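Local coordinates for protein flavohemoglobin (Malassezia yamatoensis, PDB 6O0A) that binds heme and FAD and, as a flavohemoglobin required for nitric oxide resistance, probably detoxifies nitric oxide with electrons passed from NAD(P)H through the flavin, at residues 322-327 and 339-344. Residues are numbered along the deposited sequence; the frame is centred on the assembly and turned at random.
Sequences PLRGEL and VLYGTT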
ATOM      1  N   PRO A 322      -7.788  -9.365  15.895  1.00 15.19           N
ATOM      2  CA  PRO A 322      -8.667  -9.783  14.794  1.00 13.58           C
ATOM      3  C   PRO A 322      -8.135 -11.034  14.116  1.00 11.44           C
ATOM      4  O   PRO A 322      -6.940 -11.144  13.847  1.00 12.04           O
ATOM      5  CB  PRO A 322      -8.662  -8.576  13.845  1.00 15.84           C
ATOM      6  CG  PRO A 322      -7.425  -7.844  14.146  1.00 15.00           C
ATOM      7  CD  PRO A 322      -7.078  -8.108  15.597  1.00 12.21           C
ATOM      8  N   LEU A 323      -9.032 -11.988  13.884  1.00 13.81           N
ATOM      9  CA  LEU A 323      -8.749 -13.190  13.101  1.00 14.48           C
ATOM     10  C   LEU A 323      -7.731 -14.104  13.775  1.00 15.75           C
ATOM     11  O   LEU A 323      -7.134 -14.962  13.116  1.00 13.43           O
ATOM     12  CB  LEU A 323      -8.278 -12.821  11.688  1.00 15.12           C
ATOM     13  CG  LEU A 323      -9.242 -11.861  10.979  1.00 16.05           C
ATOM     14  CD1 LEU A 323      -8.747 -11.590   9.558  1.00 20.19           C
ATOM     15  CD2 LEU A 323     -10.664 -12.419  10.971  1.00 21.08           C
ATOM     16  N   ARG A 324      -7.527 -13.949  15.082  1.00 13.13           N
ATOM     17  CA  ARG A 324      -6.548 -14.794  15.770  1.00 13.01           C
ATOM     18  C   ARG A 324      -6.905 -16.269  15.675  1.00 17.04           C
ATOM     19  O   ARG A 324      -6.030 -17.109  15.424  1.00 14.34           O
ATOM     20  CB  ARG A 324      -6.422 -14.383  17.237  1.00 12.00           C
ATOM     21  CG  ARG A 324      -5.615 -15.367  18.081  1.00 12.06           C
ATOM     22  CD  ARG A 324      -5.128 -14.699  19.368  1.00 12.29           C
ATOM     23  NE  ARG A 324      -4.354 -15.633  20.178  1.00 14.83           N
ATOM     24  CZ  ARG A 324      -4.898 -16.448  21.072  1.00 20.50           C
ATOM     25  NH1 ARG A 324      -6.209 -16.439  21.264  1.00 21.57           N
ATOM     26  NH2 ARG A 324      -4.129 -17.276  21.782  1.00 18.68           N
ATOM     27  N   GLY A 325      -8.176 -16.613  15.897  1.00 15.71           N
ATOM     28  CA  GLY A 325      -8.553 -18.018  15.850  1.00 16.90           C
ATOM     29  C   GLY A 325      -8.218 -18.657  14.517  1.00 17.31           C
ATOM     30  O   GLY A 325      -7.651 -19.751  14.464  1.00 19.26           O
ATOM     31  N   GLU A 326      -8.542 -17.968  13.424  1.00 15.35           N
ATOM     32  CA  GLU A 326      -8.279 -18.503  12.094  1.00 14.26           C
ATOM     33  C   GLU A 326      -6.781 -18.575  11.809  1.00 14.31           C
ATOM     34  O   GLU A 326      -6.306 -19.545  11.210  1.00 16.54           O
ATOM     35  CB  GLU A 326      -8.986 -17.643  11.052  1.00 11.39           C
ATOM     36  CG  GLU A 326      -8.752 -18.106   9.642  1.00 12.46           C
ATOM     37  CD  GLU A 326      -9.538 -17.288   8.640  1.00 15.57           C
ATOM     38  OE1 GLU A 326     -10.424 -16.512   9.073  1.00 19.59           O
ATOM     39  OE2 GLU A 326      -9.264 -17.413   7.429  1.00 15.66           O
ATOM     40  N   LEU A 327      -6.026 -17.558  12.227  1.00 13.29           N
ATOM     41  CA  LEU A 327      -4.579 -17.602  12.052  1.00 12.08           C
ATOM     42  C   LEU A 327      -3.989 -18.804  12.768  1.00 12.83           C
ATOM     43  O   LEU A 327      -3.149 -19.519  12.208  1.00 15.10           O
ATOM     44  CB  LEU A 327      -3.948 -16.308  12.558  1.00 15.75           C
ATOM     45  CG  LEU A 327      -2.420 -16.228  12.482  1.00 13.48           C
ATOM     46  CD1 LEU A 327      -1.944 -16.383  11.040  1.00 16.50           C
ATOM     47  CD2 LEU A 327      -1.954 -14.885  13.075  1.00 14.78           C
ATOM     48  N   VAL A 339       3.508 -19.440  16.585  1.00 17.80           N
ATOM     49  CA  VAL A 339       2.776 -18.181  16.688  1.00 17.48           C
ATOM     50  C   VAL A 339       2.853 -17.707  18.130  1.00 20.13           C
ATOM     51  O   VAL A 339       2.628 -18.493  19.059  1.00 22.68           O
ATOM     52  CB  VAL A 339       1.305 -18.321  16.248  1.00 20.04           C
ATOM     53  CG1 VAL A 339       0.583 -16.975  16.344  1.00 18.05           C
ATOM     54  CG2 VAL A 339       1.226 -18.884  14.843  1.00 22.32           C
ATOM     55  N   LEU A 340       3.179 -16.431  18.314  1.00 17.52           N
ATOM     56  CA  LEU A 340       3.213 -15.791  19.621  1.00 17.82           C
ATOM     57  C   LEU A 340       2.419 -14.502  19.537  1.00 15.94           C
ATOM     58  O   LEU A 340       2.663 -13.691  18.642  1.00 19.04           O
ATOM     59  CB  LEU A 340       4.643 -15.475  20.057  1.00 16.27           C
ATOM     60  CG  LEU A 340       5.537 -16.681  20.344  1.00 23.68           C
ATOM     61  CD1 LEU A 340       6.960 -16.222  20.565  1.00 25.06           C
ATOM     62  CD2 LEU A 340       5.015 -17.454  21.550  1.00 20.80           C
ATOM     63  N   TYR A 341       1.480 -14.312  20.462  1.00 13.69           N
ATOM     64  CA  TYR A 341       0.731 -13.066  20.549  1.00 13.11           C
ATOM     65  C   TYR A 341       1.240 -12.242  21.720  1.00 18.01           C
ATOM     66  O   TYR A 341       1.402 -12.756  22.829  1.00 17.27           O
ATOM     67  CB  TYR A 341      -0.768 -13.315  20.710  1.00 17.79           C
ATOM     68  CG  TYR A 341      -1.499 -13.269  19.391  1.00 13.63           C
ATOM     69  CD1 TYR A 341      -1.558 -14.393  18.584  1.00 17.41           C
ATOM     70  CD2 TYR A 341      -2.096 -12.098  18.946  1.00 15.29           C
ATOM     71  CE1 TYR A 341      -2.212 -14.369  17.370  1.00 20.16           C
ATOM     72  CE2 TYR A 341      -2.751 -12.061  17.742  1.00 13.65           C
ATOM     73  CZ  TYR A 341      -2.796 -13.193  16.949  1.00 15.45           C
ATOM     74  OH  TYR A 341      -3.467 -13.159  15.739  1.00 13.83           O
ATOM     75  N   GLY A 342       1.467 -10.957  21.475  1.00 12.32           N
ATOM     76  CA  GLY A 342       1.784 -10.011  22.531  1.00 12.08           C
ATOM     77  C   GLY A 342       0.578  -9.117  22.758  1.00 17.99           C
ATOM     78  O   GLY A 342      -0.069  -8.689  21.800  1.00 20.72           O
ATOM     79  N   THR A 343       0.262  -8.860  24.022  1.00 11.88           N
ATOM     80  CA  THR A 343      -0.847  -7.973  24.365  1.00 11.70           C
ATOM     81  C   THR A 343      -0.304  -6.735  25.065  1.00 17.53           C
ATOM     82  O   THR A 343       0.471  -6.842  26.019  1.00 14.68           O
ATOM     83  CB  THR A 343      -1.900  -8.693  25.218  1.00 13.06           C
ATOM     84  OG1 THR A 343      -1.288  -9.288  26.381  1.00 13.54           O
ATOM     85  CG2 THR A 343      -2.592  -9.767  24.384  1.00 14.18           C
ATOM     86  N   THR A 344      -0.718  -5.559  24.585  1.00 14.09           N
ATOM     87  CA  THR A 344      -0.166  -4.277  25.007  1.00 13.78           C
ATOM     88  C   THR A 344      -1.037  -3.522  26.002  1.00 16.12           C
ATOM     89  O   THR A 344      -0.584  -2.510  26.564  1.00 19.51           O
ATOM     90  CB  THR A 344       0.075  -3.391  23.776  1.00 19.68           C
ATOM     91  OG1 THR A 344      -1.157  -3.228  23.063  1.00 16.56           O
ATOM     92  CG2 THR A 344       1.083  -4.041  22.845  1.00 15.71           C
TER
HETATM   93  O   HOH W   1      -4.668 -10.787  15.421  1.00 16.12           O
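With CG anti to the backbone N (chi1 170°) and the chain extended as far as NE, R324 reaches from the first turn of its helix along the ring of Y341, whose own chain runs the opposite way, from the strand toward the helix. The aliphatic part of the arginine therefore lies flat over one ring face: CD sits above the centre, 3.5 Å from the ring centroid, in a CH-pi contact, while CG covers the CE1–CZ side. Further out, NE of R324 passes 3.4 Å from CD1 of Y341. The guanidinium stands almost perpendicular to the ring (88°), an edge toward it, and its CZ is 5.1 Å from the ring centroid, too long for more than a weak cation-pi attraction. L327 comes in obliquely near the phenol end, its CD2 3.5 Å from the Y341 OH; L327 also packs against V290 and V297 of helix 290-302. The tyrosine hydroxyl, close to the start of helix 324-332, is linked through one water to the loop that leads into it: the water lies in the ring plane, 2.7 Å from OH of Y341, and donates to O of P322 at 2.8 Å. The tyrosine thus joins helix 324-332 to strand 336-343 within a beta-alpha-beta crossover of the parallel sheet, as expected of the Rossmann-like NAD-binding domain of ferredoxin reductase-type flavoproteins.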